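Local coordinates for CELL division control protein 6 (PDB 1FNN) that probably helps to regulate DNA replication as an AAA+ ATPase of the Cdc6/Cdc18 family that binds ADP and magnesium, at residues Q197-L202 and I219-A224. Residues are numbered along the deposited sequence; the frame is centred on the assembly and turned at random.
Sequences QIFDIL and ILQMIA. With ADP (adenosine-5'-diphosphate), chain D.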
loop_
_atom_site.group_PDB
_atom_site.type_symbol
_atom_site.label_atom_id
_atom_site.label_comp_id
_atom_site.label_asym_id
_atom_site.label_seq_id
_atom_site.Cartn_x
_atom_site.Cartn_y
_atom_site.Cartn_z
ATOM N N GLN A 197 -5.256 6.459 -8.939
ATOM C CA GLN A 197 -5.427 4.995 -8.767
ATOM C C GLN A 197 -5.888 4.698 -7.358
ATOM O O GLN A 197 -6.750 3.821 -7.133
ATOM C CB GLN A 197 -4.070 4.341 -9.072
ATOM C CG GLN A 197 -3.711 4.500 -10.558
ATOM C CD GLN A 197 -2.312 4.050 -10.847
ATOM O OE1 GLN A 197 -1.394 3.925 -10.018
ATOM N NE2 GLN A 197 -2.120 3.777 -12.137
ATOM N N ILE A 198 -5.271 5.379 -6.361
ATOM C CA ILE A 198 -5.774 5.255 -4.982
ATOM C C ILE A 198 -7.245 5.571 -4.878
ATOM O O ILE A 198 -8.068 4.846 -4.288
ATOM C CB ILE A 198 -4.974 6.113 -3.979
ATOM C CG1 ILE A 198 -3.555 5.568 -3.851
ATOM C CG2 ILE A 198 -5.674 6.127 -2.627
ATOM C CD1 ILE A 198 -3.472 4.201 -3.161
ATOM N N PHE A 199 -7.688 6.679 -5.480
ATOM C CA PHE A 199 -9.087 7.030 -5.499
ATOM C C PHE A 199 -9.916 5.830 -6.060
ATOM O O PHE A 199 -10.988 5.601 -5.490
ATOM C CB PHE A 199 -9.340 8.258 -6.368
ATOM C CG PHE A 199 -10.783 8.591 -6.544
ATOM C CD1 PHE A 199 -11.451 9.361 -5.618
ATOM C CD2 PHE A 199 -11.488 8.129 -7.649
ATOM C CE1 PHE A 199 -12.776 9.676 -5.764
ATOM C CE2 PHE A 199 -12.825 8.441 -7.803
ATOM C CZ PHE A 199 -13.483 9.216 -6.866
ATOM N N ASP A 200 -9.497 5.276 -7.185
ATOM C CA ASP A 200 -10.365 4.206 -7.769
ATOM C C ASP A 200 -10.481 3.017 -6.809
ATOM O O ASP A 200 -11.509 2.368 -6.703
ATOM C CB ASP A 200 -9.827 3.768 -9.105
ATOM C CG ASP A 200 -9.822 4.831 -10.194
ATOM O OD1 ASP A 200 -10.698 5.711 -10.200
ATOM O OD2 ASP A 200 -8.916 4.751 -11.037
ATOM N N ILE A 201 -9.384 2.624 -6.180
ATOM C CA ILE A 201 -9.396 1.572 -5.174
ATOM C C ILE A 201 -10.355 1.911 -4.043
ATOM O O ILE A 201 -11.189 1.096 -3.606
ATOM C CB ILE A 201 -7.998 1.341 -4.639
ATOM C CG1 ILE A 201 -7.139 0.823 -5.812
ATOM C CG2 ILE A 201 -7.973 0.387 -3.432
ATOM C CD1 ILE A 201 -5.658 0.693 -5.457
ATOM N N LEU A 202 -10.191 3.124 -3.473
ATOM C CA LEU A 202 -11.073 3.525 -2.386
ATOM C C LEU A 202 -12.529 3.622 -2.793
ATOM O O LEU A 202 -13.411 3.279 -1.989
ATOM C CB LEU A 202 -10.651 4.878 -1.785
ATOM C CG LEU A 202 -9.281 4.951 -1.131
ATOM C CD1 LEU A 202 -9.035 6.344 -0.520
ATOM C CD2 LEU A 202 -9.182 3.955 0.013
ATOM N N ILE A 219 -14.274 13.456 -0.357
ATOM C CA ILE A 219 -13.613 12.857 0.813
ATOM C C ILE A 219 -12.612 11.790 0.407
ATOM O O ILE A 219 -11.554 11.590 1.023
ATOM C CB ILE A 219 -14.640 12.321 1.815
ATOM C CG1 ILE A 219 -15.186 13.473 2.675
ATOM C CG2 ILE A 219 -14.097 11.209 2.721
ATOM C CD1 ILE A 219 -14.287 13.893 3.828
ATOM N N LEU A 220 -12.977 10.999 -0.610
ATOM C CA LEU A 220 -12.086 9.923 -1.077
ATOM C C LEU A 220 -10.869 10.582 -1.736
ATOM O O LEU A 220 -9.743 10.117 -1.585
ATOM C CB LEU A 220 -12.896 9.131 -2.123
ATOM C CG LEU A 220 -13.576 7.825 -1.717
ATOM C CD1 LEU A 220 -13.868 7.705 -0.240
ATOM C CD2 LEU A 220 -14.798 7.521 -2.584
ATOM N N GLN A 221 -11.141 11.677 -2.473
ATOM C CA GLN A 221 -10.031 12.393 -3.121
ATOM C C GLN A 221 -9.027 12.966 -2.109
ATOM O O GLN A 221 -7.812 12.849 -2.328
ATOM C CB GLN A 221 -10.516 13.505 -4.038
ATOM C CG GLN A 221 -11.131 13.123 -5.368
ATOM C CD GLN A 221 -11.927 14.264 -5.977
ATOM O OE1 GLN A 221 -12.305 15.234 -5.303
ATOM N NE2 GLN A 221 -12.209 14.184 -7.271
ATOM N N MET A 222 -9.530 13.408 -0.975
ATOM C CA MET A 222 -8.683 13.909 0.138
ATOM C C MET A 222 -7.733 12.873 0.667
ATOM O O MET A 222 -6.505 13.056 0.877
ATOM C CB MET A 222 -9.640 14.459 1.185
ATOM C CG MET A 222 -9.023 14.964 2.486
ATOM S SD MET A 222 -10.275 15.449 3.695
ATOM C CE MET A 222 -9.270 15.800 5.126
ATOM N N ILE A 223 -8.300 11.645 0.888
ATOM C CA ILE A 223 -7.472 10.548 1.361
ATOM C C ILE A 223 -6.474 10.129 0.287
ATOM O O ILE A 223 -5.325 9.863 0.580
ATOM C CB ILE A 223 -8.351 9.288 1.710
ATOM C CG1 ILE A 223 -9.334 9.672 2.793
ATOM C CG2 ILE A 223 -7.408 8.146 2.079
ATOM C CD1 ILE A 223 -10.333 8.589 3.245
ATOM N N ALA A 224 -6.900 10.109 -0.987
ATOM C CA ALA A 224 -6.002 9.763 -2.084
ATOM C C ALA A 224 -4.876 10.806 -2.290
ATOM O O ALA A 224 -3.736 10.455 -2.567
ATOM C CB ALA A 224 -6.846 9.746 -3.367
HETATM P PB ADP D . 1.432 -5.679 -0.785
HETATM O O1B ADP D . 1.747 -7.162 -0.632
HETATM O O2B ADP D . 1.899 -5.117 -2.005
HETATM O O3B ADP D . 2.116 -5.118 0.375
HETATM P PA ADP D . -1.401 -5.810 -0.612
HETATM O O1A ADP D . -1.605 -6.865 -1.621
HETATM O O2A ADP D . -1.577 -6.327 0.750
HETATM O O3A ADP D . -0.023 -5.158 -0.788
HETATM O "O5'" ADP D . -2.495 -4.602 -0.775
HETATM C "C5'" ADP D . -2.611 -3.731 0.336
HETATM C "C4'" ADP D . -4.120 -3.478 0.530
HETATM O "O4'" ADP D . -4.609 -2.847 -0.632
HETATM C "C3'" ADP D . -4.960 -4.739 0.691
HETATM O "O3'" ADP D . -6.072 -4.423 1.512
HETATM C "C2'" ADP D . -5.294 -5.010 -0.736
HETATM O "O2'" ADP D . -6.466 -5.814 -0.878
HETATM C "C1'" ADP D . -5.595 -3.592 -1.241
HETATM N N9 ADP D . -5.297 -3.556 -2.620
HETATM C C8 ADP D . -4.049 -3.418 -3.169
HETATM N N7 ADP D . -4.040 -3.152 -4.441
HETATM C C5 ADP D . -5.390 -3.111 -4.750
HETATM C C6 ADP D . -6.064 -2.895 -5.963
HETATM N N6 ADP D . -5.402 -2.694 -7.091
HETATM N N1 ADP D . -7.399 -2.940 -5.960
HETATM C C2 ADP D . -8.029 -3.183 -4.826
HETATM N N3 ADP D . -7.523 -3.406 -3.615
HETATM C C4 ADP D . -6.164 -3.355 -3.656
#
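The Phe199 ring meets Leu220 and Gln221 obliquely, while the Gln221 backbone N and Asp200 OD1 lie in its plane at the edge. CG stands anti to the backbone N (chi1 174°), and from there the ring extends toward the other helix, its CE1 3.7 Å from Leu220 CB and its CD1 3.8 Å from Gln221 CG. A large aromatic suits this partly exposed place, where its CD1-CE1 side meets aliphatic carbons. Deeper in, small Ala224 lets the backbones come near: its CB is 3.8 Å from Phe199 N and 3.9 Å from Ile198 CG2. Leu202, branched at its far end, sends CD1 to 3.6 Å from Ile223 CG2, and its CB faces Leu220 CG. No hydrogen bond crosses, so apolar packing alone joins the two segments. Ile201 instead faces the nucleotide, and its beta-branching suits it to the flat adenine: CD1 lies 3.6 Å from ADP C6, with CG2 near N3 and C2; an alanine here would probably leave a gap beside the base and hold it less firmly. The segment axes approach to 8.6 Å at 131°. Within the AAA+ lid, helix 240-256 touches Ile198, Leu202, Leu220 and Ile223, while helix 264-274 backs Ile219, Met222 and Ile223.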